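Local coordinates for protein Rubredoxin\:oxygen oxidoreductase (PDB 1E5D) that catalyses the four-electron reduction of one dioxygen molecule to two water molecules, using a diiron centre and flavin mononucleotide, at residues Thr34-Tyr38 and Asp49-Tyr55; Val76-Glu81 and His146-Val152. All coordinates share one frame; numbering follows the deposited sequence.

Contact 1. Residues Thr34-Tyr38 and Asp49-Tyr55; sequences TYNAY and DTVKAEY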
ATOM      1  N   THR A  34     -13.752  19.513   9.009  1.00  8.39           N
ATOM      2  CA  THR A  34     -14.904  19.895   9.806  1.00 13.82           C
ATOM      3  C   THR A  34     -16.124  19.133   9.295  1.00 14.18           C
ATOM      4  O   THR A  34     -16.146  18.543   8.218  1.00 22.39           O
ATOM      5  CB  THR A  34     -15.226  21.402   9.783  1.00 10.94           C
ATOM      6  OG1 THR A  34     -15.856  21.757   8.537  1.00 14.18           O
ATOM      7  CG2 THR A  34     -13.958  22.230   9.893  1.00  3.73           C
ATOM      8  N   TYR A  35     -17.161  19.179  10.118  1.00 16.65           N
ATOM      9  CA  TYR A  35     -18.446  18.630   9.687  1.00 17.37           C
ATOM     10  C   TYR A  35     -19.459  19.759   9.824  1.00 20.15           C
ATOM     11  O   TYR A  35     -19.762  20.169  10.946  1.00 24.80           O
ATOM     12  CB  TYR A  35     -18.755  17.381  10.511  1.00 14.91           C
ATOM     13  CG  TYR A  35     -17.681  16.332  10.279  1.00 15.12           C
ATOM     14  CD1 TYR A  35     -17.677  15.628   9.080  1.00 16.19           C
ATOM     15  CD2 TYR A  35     -16.695  16.069  11.216  1.00 10.27           C
ATOM     16  CE1 TYR A  35     -16.719  14.673   8.820  1.00 16.32           C
ATOM     17  CE2 TYR A  35     -15.731  15.109  10.966  1.00 11.64           C
ATOM     18  CZ  TYR A  35     -15.751  14.420   9.774  1.00 20.99           C
ATOM     19  OH  TYR A  35     -14.803  13.459   9.501  1.00 26.76           O
ATOM     20  N   ASN A  36     -19.908  20.242   8.679  1.00 15.68           N
ATOM     21  CA  ASN A  36     -20.741  21.421   8.557  1.00 13.39           C
ATOM     22  C   ASN A  36     -22.195  21.057   8.296  1.00 15.82           C
ATOM     23  O   ASN A  36     -22.525  20.320   7.379  1.00 16.94           O
ATOM     24  CB  ASN A  36     -20.238  22.328   7.429  1.00 13.52           C
ATOM     25  CG  ASN A  36     -18.815  22.802   7.661  1.00 16.83           C
ATOM     26  OD1 ASN A  36     -18.327  22.799   8.786  1.00 21.62           O
ATOM     27  ND2 ASN A  36     -18.145  23.215   6.589  1.00 15.54           N
ATOM     28  N   ALA A  37     -23.056  21.607   9.135  1.00 16.70           N
ATOM     29  CA  ALA A  37     -24.499  21.547   8.961  1.00 16.24           C
ATOM     30  C   ALA A  37     -25.001  22.987   9.038  1.00 19.25           C
ATOM     31  O   ALA A  37     -24.337  23.847   9.627  1.00 12.22           O
ATOM     32  CB  ALA A  37     -25.162  20.655   9.984  1.00  7.47           C
ATOM     33  N   TYR A  38     -26.150  23.241   8.417  1.00 20.06           N
ATOM     34  CA  TYR A  38     -26.654  24.614   8.405  1.00 15.16           C
ATOM     35  C   TYR A  38     -28.098  24.659   8.884  1.00 19.54           C
ATOM     36  O   TYR A  38     -28.989  24.012   8.337  1.00 17.48           O
ATOM     37  CB  TYR A  38     -26.488  25.225   7.007  1.00 11.95           C
ATOM     38  CG  TYR A  38     -25.019  25.221   6.617  1.00 18.53           C
ATOM     39  CD1 TYR A  38     -24.485  24.106   5.981  1.00 16.87           C
ATOM     40  CD2 TYR A  38     -24.180  26.290   6.888  1.00 18.22           C
ATOM     41  CE1 TYR A  38     -23.153  24.071   5.622  1.00 15.04           C
ATOM     42  CE2 TYR A  38     -22.840  26.260   6.528  1.00 15.14           C
ATOM     43  CZ  TYR A  38     -22.337  25.146   5.896  1.00 13.42           C
ATOM     44  OH  TYR A  38     -21.017  25.076   5.520  1.00 17.60           O
ATOM     45  N   ASP A  49     -27.989  19.027   6.122  0.77 13.83           N
ATOM     46  CA  ASP A  49     -26.895  18.121   6.446  0.77  9.41           C
ATOM     47  C   ASP A  49     -27.036  17.640   7.896  0.77 14.81           C
ATOM     48  O   ASP A  49     -27.999  17.991   8.575  0.77 20.42           O
ATOM     49  CB  ASP A  49     -25.533  18.780   6.268  0.77 15.54           C
ATOM     50  CG  ASP A  49     -25.370  19.565   4.983  0.77 23.36           C
ATOM     51  OD1 ASP A  49     -26.087  19.224   4.014  0.77 23.81           O
ATOM     52  OD2 ASP A  49     -24.531  20.500   4.924  0.77 10.58           O
ATOM     53  N   THR A  50     -26.066  16.878   8.347  1.00 16.74           N
ATOM     54  CA  THR A  50     -25.978  16.295   9.718  1.00 13.41           C
ATOM     55  C   THR A  50     -24.510  16.218  10.059  1.00 18.58           C
ATOM     56  O   THR A  50     -23.743  16.949   9.390  1.00 26.56           O
ATOM     57  CB  THR A  50     -26.818  15.020   9.685  1.00 16.85           C
ATOM     58  OG1 THR A  50     -27.931  15.260  10.578  1.00 39.64           O
ATOM     59  CG2 THR A  50     -26.192  13.733  10.166  1.00  4.96           C
ATOM     60  N   VAL A  51     -23.942  15.487  10.996  1.00 22.36           N
ATOM     61  CA  VAL A  51     -22.495  15.305  11.090  1.00 15.65           C
ATOM     62  C   VAL A  51     -22.140  13.837  11.291  1.00 13.70           C
ATOM     63  O   VAL A  51     -23.006  12.963  11.359  1.00 12.06           O
ATOM     64  CB  VAL A  51     -21.910  16.138  12.242  1.00 17.85           C
ATOM     65  CG1 VAL A  51     -22.109  17.618  11.955  1.00 21.01           C
ATOM     66  CG2 VAL A  51     -22.564  15.754  13.557  1.00 16.42           C
ATOM     67  N   LYS A  52     -20.848  13.547  11.384  1.00  9.60           N
ATOM     68  CA  LYS A  52     -20.388  12.208  11.763  1.00 13.51           C
ATOM     69  C   LYS A  52     -21.104  11.822  13.053  1.00 14.96           C
ATOM     70  O   LYS A  52     -21.281  12.714  13.889  1.00 17.54           O
ATOM     71  CB  LYS A  52     -18.886  12.204  11.957  1.00 13.03           C
ATOM     72  CG  LYS A  52     -18.036  11.326  11.064  1.00  9.76           C
ATOM     73  CD  LYS A  52     -16.740  11.014  11.800  1.00 21.65           C
ATOM     74  CE  LYS A  52     -15.817  10.101  11.020  1.00 35.09           C
ATOM     75  NZ  LYS A  52     -14.549   9.829  11.763  1.00 51.43           N
ATOM     76  N   ALA A  53     -21.521  10.581  13.222  1.00 15.68           N
ATOM     77  CA  ALA A  53     -22.313  10.186  14.383  1.00 20.07           C
ATOM     78  C   ALA A  53     -21.703  10.638  15.706  1.00 22.46           C
ATOM     79  O   ALA A  53     -22.427  11.043  16.614  1.00 24.93           O
ATOM     80  CB  ALA A  53     -22.508   8.676  14.416  1.00  7.79           C
ATOM     81  N   GLU A  54     -20.382  10.576  15.803  1.00 23.75           N
ATOM     82  CA  GLU A  54     -19.675  10.829  17.051  1.00 27.67           C
ATOM     83  C   GLU A  54     -19.748  12.302  17.449  1.00 26.23           C
ATOM     84  O   GLU A  54     -19.319  12.650  18.551  1.00 38.21           O
ATOM     85  CB  GLU A  54     -18.206  10.400  16.999  1.00 24.23           C
ATOM     86  CG  GLU A  54     -17.657  10.106  15.617  1.00 40.51           C
ATOM     87  CD  GLU A  54     -18.113   8.769  15.062  1.00 49.14           C
ATOM     88  OE1 GLU A  54     -17.542   7.726  15.435  1.00 75.31           O
ATOM     89  OE2 GLU A  54     -19.059   8.758  14.245  1.00 49.68           O
ATOM     90  N   TYR A  55     -20.282  13.134  16.565  1.00 23.83           N
ATOM     91  CA  TYR A  55     -20.367  14.556  16.872  1.00 25.07           C
ATOM     92  C   TYR A  55     -21.806  15.034  17.008  1.00 21.30           C
ATOM     93  O   TYR A  55     -22.023  16.246  17.033  1.00 25.76           O
ATOM     94  CB  TYR A  55     -19.648  15.377  15.798  1.00 23.74           C
ATOM     95  CG  TYR A  55     -18.144  15.246  15.859  1.00 22.88           C
ATOM     96  CD1 TYR A  55     -17.436  15.577  17.007  1.00 22.84           C
ATOM     97  CD2 TYR A  55     -17.433  14.790  14.755  1.00 24.61           C
ATOM     98  CE1 TYR A  55     -16.059  15.452  17.047  1.00 23.40           C
ATOM     99  CE2 TYR A  55     -16.054  14.664  14.789  1.00 25.19           C
ATOM    100  CZ  TYR A  55     -15.376  14.996  15.939  1.00 23.48           C
ATOM    101  OH  TYR A  55     -14.009  14.876  15.979  1.00 34.05           O
TER

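Contact 2. Residues Val76-Glu81 and His146-Val152; sequences VIQHLE and HWPDSMV. With FEO (mu-oxo-diiron), chain D; FMN (flavin mononucleotide), chain F.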
ATOM      1  N   VAL A  76     -33.049  18.299   5.778  1.00 14.32           N
ATOM      2  CA  VAL A  76     -32.739  18.042   4.368  1.00 20.39           C
ATOM      3  C   VAL A  76     -31.462  17.219   4.269  1.00 20.83           C
ATOM      4  O   VAL A  76     -30.380  17.709   4.601  1.00 22.41           O
ATOM      5  CB  VAL A  76     -32.590  19.340   3.562  1.00 22.27           C
ATOM      6  CG1 VAL A  76     -32.010  19.033   2.190  1.00 11.73           C
ATOM      7  CG2 VAL A  76     -33.924  20.060   3.423  1.00 23.24           C
ATOM      8  N   ILE A  77     -31.567  15.967   3.827  1.00 18.72           N
ATOM      9  CA  ILE A  77     -30.364  15.143   3.717  1.00 11.96           C
ATOM     10  C   ILE A  77     -29.917  15.032   2.263  1.00 13.50           C
ATOM     11  O   ILE A  77     -30.558  14.376   1.453  1.00 21.20           O
ATOM     12  CB  ILE A  77     -30.568  13.744   4.300  1.00  8.57           C
ATOM     13  CG1 ILE A  77     -31.277  13.758   5.654  1.00 12.48           C
ATOM     14  CG2 ILE A  77     -29.233  13.022   4.408  1.00  7.53           C
ATOM     15  CD1 ILE A  77     -30.503  14.578   6.673  1.00 22.51           C
ATOM     16  N   GLN A  78     -28.801  15.712   2.021  1.00 17.49           N
ATOM     17  CA  GLN A  78     -28.252  15.930   0.697  1.00 16.79           C
ATOM     18  C   GLN A  78     -27.247  14.874   0.272  1.00 18.97           C
ATOM     19  O   GLN A  78     -26.878  14.858  -0.904  1.00 33.09           O
ATOM     20  CB  GLN A  78     -27.554  17.293   0.624  1.00 15.65           C
ATOM     21  CG  GLN A  78     -28.279  18.381   1.412  1.00 16.90           C
ATOM     22  CD  GLN A  78     -27.915  19.748   0.858  1.00 23.58           C
ATOM     23  OE1 GLN A  78     -28.501  20.171  -0.140  1.00 26.19           O
ATOM     24  NE2 GLN A  78     -26.953  20.407   1.489  1.00 21.69           N
ATOM     25  N   HIS A  79     -26.819  14.034   1.199  1.00 16.89           N
ATOM     26  CA  HIS A  79     -25.770  13.043   0.860  1.00 18.12           C
ATOM     27  C   HIS A  79     -25.870  11.970   1.930  1.00 16.48           C
ATOM     28  O   HIS A  79     -26.061  12.336   3.101  1.00 16.01           O
ATOM     29  CB  HIS A  79     -24.454  13.779   0.751  1.00 15.45           C
ATOM     30  CG  HIS A  79     -23.170  13.082   0.492  1.00 19.41           C
ATOM     31  ND1 HIS A  79     -23.043  11.955  -0.283  1.00 19.28           N
ATOM     32  CD2 HIS A  79     -21.903  13.363   0.917  1.00 14.97           C
ATOM     33  CE1 HIS A  79     -21.782  11.571  -0.324  1.00 19.49           C
ATOM     34  NE2 HIS A  79     -21.060  12.416   0.405  1.00 14.91           N
ATOM     35  N   LEU A  80     -25.807  10.686   1.590  1.00 16.96           N
ATOM     36  CA  LEU A  80     -26.094   9.683   2.623  1.00 19.45           C
ATOM     37  C   LEU A  80     -24.835   9.068   3.214  1.00 20.13           C
ATOM     38  O   LEU A  80     -24.889   8.249   4.128  1.00 25.02           O
ATOM     39  CB  LEU A  80     -27.016   8.593   2.065  1.00 19.47           C
ATOM     40  CG  LEU A  80     -28.510   8.862   2.271  1.00 22.56           C
ATOM     41  CD1 LEU A  80     -28.799   9.033   3.755  1.00 20.36           C
ATOM     42  CD2 LEU A  80     -28.964  10.082   1.483  1.00 16.20           C
ATOM     43  N   GLU A  81     -23.678   9.466   2.704  1.00 18.61           N
ATOM     44  CA  GLU A  81     -22.408   9.076   3.310  1.00 15.54           C
ATOM     45  C   GLU A  81     -22.440   9.426   4.793  1.00 20.18           C
ATOM     46  O   GLU A  81     -22.974  10.472   5.174  1.00 18.11           O
ATOM     47  CB  GLU A  81     -21.275   9.768   2.568  1.00 11.24           C
ATOM     48  CG  GLU A  81     -19.885   9.478   3.099  1.00 17.14           C
ATOM     49  CD  GLU A  81     -18.829   9.845   2.079  1.00 19.80           C
ATOM     50  OE1 GLU A  81     -19.195  10.363   1.007  1.00 28.57           O
ATOM     51  OE2 GLU A  81     -17.645   9.598   2.370  1.00 21.71           O
ATOM     52  N   HIS A 146     -20.290  13.463  -5.008  1.00 22.74           N
ATOM     53  CA  HIS A 146     -19.538  12.375  -5.605  1.00 17.21           C
ATOM     54  C   HIS A 146     -20.251  11.037  -5.486  1.00 16.60           C
ATOM     55  O   HIS A 146     -19.691   9.997  -5.824  1.00 21.61           O
ATOM     56  CB  HIS A 146     -18.174  12.269  -4.912  1.00 13.69           C
ATOM     57  CG  HIS A 146     -18.362  11.965  -3.455  1.00 15.26           C
ATOM     58  ND1 HIS A 146     -18.291  10.701  -2.925  1.00 13.28           N
ATOM     59  CD2 HIS A 146     -18.630  12.792  -2.423  1.00 19.92           C
ATOM     60  CE1 HIS A 146     -18.502  10.762  -1.620  1.00 21.50           C
ATOM     61  NE2 HIS A 146     -18.711  12.023  -1.288  1.00 24.12           N
ATOM     62  N   TRP A 147     -21.487  11.033  -5.010  1.00 23.80           N
ATOM     63  CA  TRP A 147     -22.317   9.831  -4.984  1.00 25.13           C
ATOM     64  C   TRP A 147     -23.585  10.056  -5.811  1.00 25.52           C
ATOM     65  O   TRP A 147     -23.954  11.188  -6.124  1.00 32.60           O
ATOM     66  CB  TRP A 147     -22.702   9.453  -3.561  1.00 21.77           C
ATOM     67  CG  TRP A 147     -21.709   8.664  -2.781  1.00 23.90           C
ATOM     68  CD1 TRP A 147     -20.402   8.416  -3.089  1.00 24.81           C
ATOM     69  CD2 TRP A 147     -21.958   8.007  -1.528  1.00 18.73           C
ATOM     70  NE1 TRP A 147     -19.816   7.643  -2.110  1.00 24.91           N
ATOM     71  CE2 TRP A 147     -20.754   7.381  -1.139  1.00 23.87           C
ATOM     72  CE3 TRP A 147     -23.077   7.891  -0.703  1.00 10.28           C
ATOM     73  CZ2 TRP A 147     -20.652   6.650   0.044  1.00 17.42           C
ATOM     74  CZ3 TRP A 147     -22.979   7.167   0.468  1.00 15.29           C
ATOM     75  CH2 TRP A 147     -21.769   6.556   0.827  1.00 16.80           C
ATOM     76  N   PRO A 148     -24.292   8.998  -6.187  1.00 23.77           N
ATOM     77  CA  PRO A 148     -25.538   9.182  -6.930  1.00 23.60           C
ATOM     78  C   PRO A 148     -26.562  10.041  -6.192  1.00 22.62           C
ATOM     79  O   PRO A 148     -27.337  10.716  -6.869  1.00 34.03           O
ATOM     80  CB  PRO A 148     -26.100   7.764  -7.055  1.00 16.98           C
ATOM     81  CG  PRO A 148     -24.943   6.857  -6.831  1.00 18.05           C
ATOM     82  CD  PRO A 148     -23.964   7.584  -5.961  1.00 19.02           C
ATOM     83  N   ASP A 149     -26.601  10.027  -4.869  1.00 21.84           N
ATOM     84  CA  ASP A 149     -27.631  10.705  -4.094  1.00 24.05           C
ATOM     85  C   ASP A 149     -27.394  12.202  -3.949  1.00 27.42           C
ATOM     86  O   ASP A 149     -28.278  12.947  -3.525  1.00 25.02           O
ATOM     87  CB  ASP A 149     -27.731  10.103  -2.687  1.00 27.16           C
ATOM     88  CG  ASP A 149     -26.379   9.923  -2.023  1.00 34.49           C
ATOM     89  OD1 ASP A 149     -25.859  10.910  -1.460  1.00 23.81           O
ATOM     90  OD2 ASP A 149     -25.826   8.803  -2.060  1.00 51.17           O
ATOM     91  N   SER A 150     -26.192  12.640  -4.283  1.00 27.56           N
ATOM     92  CA  SER A 150     -25.801  14.034  -4.143  1.00 24.54           C
ATOM     93  C   SER A 150     -26.784  15.017  -4.766  1.00 27.38           C
ATOM     94  O   SER A 150     -27.210  14.907  -5.918  1.00 34.35           O
ATOM     95  CB  SER A 150     -24.413  14.222  -4.779  1.00 20.75           C
ATOM     96  OG  SER A 150     -24.007  15.577  -4.729  1.00 26.28           O
ATOM     97  N   MET A 151     -27.136  16.032  -3.987  1.00 23.66           N
ATOM     98  CA  MET A 151     -27.930  17.153  -4.451  1.00 25.52           C
ATOM     99  C   MET A 151     -27.548  18.404  -3.672  1.00 25.34           C
ATOM    100  O   MET A 151     -26.994  18.296  -2.580  1.00 23.55           O
ATOM    101  CB  MET A 151     -29.425  16.887  -4.290  1.00 23.91           C
ATOM    102  CG  MET A 151     -29.910  17.256  -2.896  1.00 28.86           C
ATOM    103  SD  MET A 151     -31.689  17.043  -2.710  1.00 33.23           S
ATOM    104  CE  MET A 151     -31.832  17.122  -0.929  1.00 16.93           C
ATOM    105  N   VAL A 152     -27.826  19.583  -4.219  1.00 25.22           N
ATOM    106  CA  VAL A 152     -27.442  20.794  -3.488  1.00 20.18           C
ATOM    107  C   VAL A 152     -28.660  21.676  -3.267  1.00 27.78           C
ATOM    108  O   VAL A 152     -29.704  21.464  -3.891  1.00 32.65           O
ATOM    109  CB  VAL A 152     -26.328  21.547  -4.230  1.00 23.01           C
ATOM    110  CG1 VAL A 152     -25.185  20.590  -4.561  1.00 15.85           C
ATOM    111  CG2 VAL A 152     -26.856  22.193  -5.501  1.00 20.61           C
TER
HETATM  112 FE1  FEO D 404     -18.266  14.484   3.278  1.00 11.81          FE
HETATM  113 FE2  FEO D 404     -18.953  12.377   0.750  1.00 15.50          FE
HETATM  114  O   FEO D 404     -19.099  12.988   2.916  1.00 24.07           O
HETATM  115  N1  FMN F 403     -19.636   2.537  -4.490  1.00 14.84           N
HETATM  116  C2  FMN F 403     -19.567   1.785  -5.583  1.00 15.08           C
HETATM  117  O2  FMN F 403     -20.383   0.940  -5.826  1.00 23.10           O
HETATM  118  N3  FMN F 403     -18.705   2.140  -6.651  1.00  9.92           N
HETATM  119  C4  FMN F 403     -17.729   3.097  -6.491  1.00  8.95           C
HETATM  120  O4  FMN F 403     -16.909   3.196  -7.378  1.00 18.51           O
HETATM  121  C4A FMN F 403     -17.577   3.652  -5.153  1.00  6.79           C
HETATM  122  N5  FMN F 403     -16.697   4.657  -4.927  1.00 12.64           N
HETATM  123  C5A FMN F 403     -16.649   5.196  -3.675  1.00  9.81           C
HETATM  124  C6  FMN F 403     -15.531   6.000  -3.341  1.00 11.84           C
HETATM  125  C7  FMN F 403     -15.524   6.711  -2.162  1.00  7.83           C
HETATM  126  C7M FMN F 403     -14.451   7.729  -1.875  1.00  7.80           C
HETATM  127  C8  FMN F 403     -16.455   6.378  -1.121  1.00 10.23           C
HETATM  128  C8M FMN F 403     -16.500   7.176   0.158  1.00  6.57           C
HETATM  129  C9  FMN F 403     -17.514   5.509  -1.407  1.00  7.58           C
HETATM  130  C9A FMN F 403     -17.524   4.821  -2.623  1.00  8.97           C
HETATM  131  N10 FMN F 403     -18.514   3.840  -2.932  1.00 15.26           N
HETATM  132  C10 FMN F 403     -18.528   3.235  -4.123  1.00  8.88           C
HETATM  133  C1' FMN F 403     -19.523   3.515  -1.894  1.00  7.21           C
HETATM  134  C2' FMN F 403     -18.991   2.480  -0.877  1.00  9.80           C
HETATM  135  O2' FMN F 403     -18.680   1.281  -1.584  1.00 13.13           O
HETATM  136  C3' FMN F 403     -20.108   2.189   0.110  1.00  7.99           C
HETATM  137  O3' FMN F 403     -20.258   3.341   0.942  1.00 14.14           O
HETATM  138  C4' FMN F 403     -19.721   1.004   1.011  1.00 13.56           C
HETATM  139  O4' FMN F 403     -20.804   0.667   1.890  1.00 23.44           O
HETATM  140  C5' FMN F 403     -18.521   1.447   1.838  1.00  8.33           C
HETATM  141  O5' FMN F 403     -18.050   0.218   2.683  1.00 17.66           O
HETATM  142  P   FMN F 403     -17.218   0.370   3.938  1.00 17.19           P
HETATM  143  O1P FMN F 403     -16.721  -1.049   4.237  1.00 10.34           O
HETATM  144  O2P FMN F 403     -16.279   1.388   3.838  1.00 12.02           O
HETATM  145  O3P FMN F 403     -18.091   0.742   5.048  1.00 13.97           O
HETATM  146  O   HOH W   1     -30.050  13.138  -0.827  1.00 50.12           O
HETATM  147  O   HOH W   2     -20.306  15.212   4.383  1.00 23.72           O

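Contact 1. Residues Thr34-Tyr38 and Asp49-Tyr55
The phenol ring of Tyr35 has the side chain of Lys52 over one face, Lys52 CB lying 4.3 Å above the plane of the Tyr35 ring, over its centre. From there the lysine, extended beyond CG, slants across the phenol, and Lys52 CE comes 3.8 Å from Tyr35 OH. Tyr55 meets the same ring rim to rim: CD2 of Tyr35 is 3.8 Å from CD2 of Tyr55, the planes are inclined at 32°, and neither ring covers the other. At the other end of the contact, in the Asp49 conformer described here, the Tyr38 ring receives Asp49 OD2 at its edge, in plane, 3.8 Å from Tyr38 CD1, with the carboxylate turned almost perpendicular to the ring.

Between these two ends the packing is aliphatic. Val51 CG1, anti to its own carbonyl carbon (chi1 -64°), is directed at the root of Tyr35 and touches Tyr35 CB at 3.7 Å. Ala37 CA rests 4.0 Å from Asp49 CB. Polar pairing contributes nothing directly across the two segments; Asn36 O and Asp49 OD2, 3.2 Å apart in this conformer, are both acceptors. The polar ends are held from elsewhere: Asp49 OD1 by Gln78, Tyr38 OH by the carbonyl of Pro224, and Tyr35 OH by His24. Asp49 OD2 also lies close to Asp225 OD1.

Tyr35 is a second-shell residue of the iron site, its ring meeting that of the iron ligand His226 at a steep angle and touching Asp83, while Lys52 packs on Trp263 of the second subunit. An inner strand, 33-40, is thus covered by the loop that leads from strand 46-48 to helix 56-64, beside the diiron pocket of a metallo-beta-lactamase fold.

Contact 2. Residues Val76-Glu81 and His146-Val152
The diiron site is built here from two strand-end loops joined by one iron: FE2 is bound by His79 NE2, Glu81 OE1 and His146 NE2 at 2.0 to 2.1 Å, with Asp165 OD2 as a further ligand. The two imidazoles stand nearly perpendicular, at 85°. Behind the metal, His79 ND1 donates to the syn lone pair of Asp149 OD1 (3.2 Å, 163° at the hydrogen), within its own ring plane. That bond fixes the imidazole's rotation and would be expected to make it a somewhat better donor to iron. Leu80 N grips the same oxygen from above the carboxylate plane at 3.1 Å.

His79 meets the five-membered ring of Trp147 offset edge-to-face, and Glu81 CB sits over the six-membered ring, 3.9 Å from its centroid, in a CH-pi contact. Glu81, with CG anti to the backbone N (chi1 179°), stretches past the indole to the iron. The NE1 side of the indole edge meets the flavin held by the second subunit, Trp147 NE1 lying 3.2 Å from FMN C9. The His-x-Glu-x-Asp run (His79, Glu81, Asp83) after strand 74-77, joined by His146, is the metal-binding pattern of the metallo-beta-lactamase fold in diiron flavoproteins.

How the contacts relate
Contacts 1 and 2 meet at Asp49, where strand 46-48 runs parallel to strand 74-77: Asp49 N is 3.1 Å from Val76 O, and Asp49 OD1, in the conformer described, is 2.9 Å from Gln78 NE2, both probable hydrogen bonds. The loop of contact 1 is thereby tied to the segment that delivers iron ligands in contact 2, although the centres of the two contacts lie 14 Å apart. Contact 2 supplies three protein ligands of FE2, with Asp165 from elsewhere, whereas in contact 1 the side chain of Tyr35 is about 6 Å from the bound mu-oxo-diiron cluster, between nearest atoms. Both also approach the second subunit, whose flavin faces contact 2.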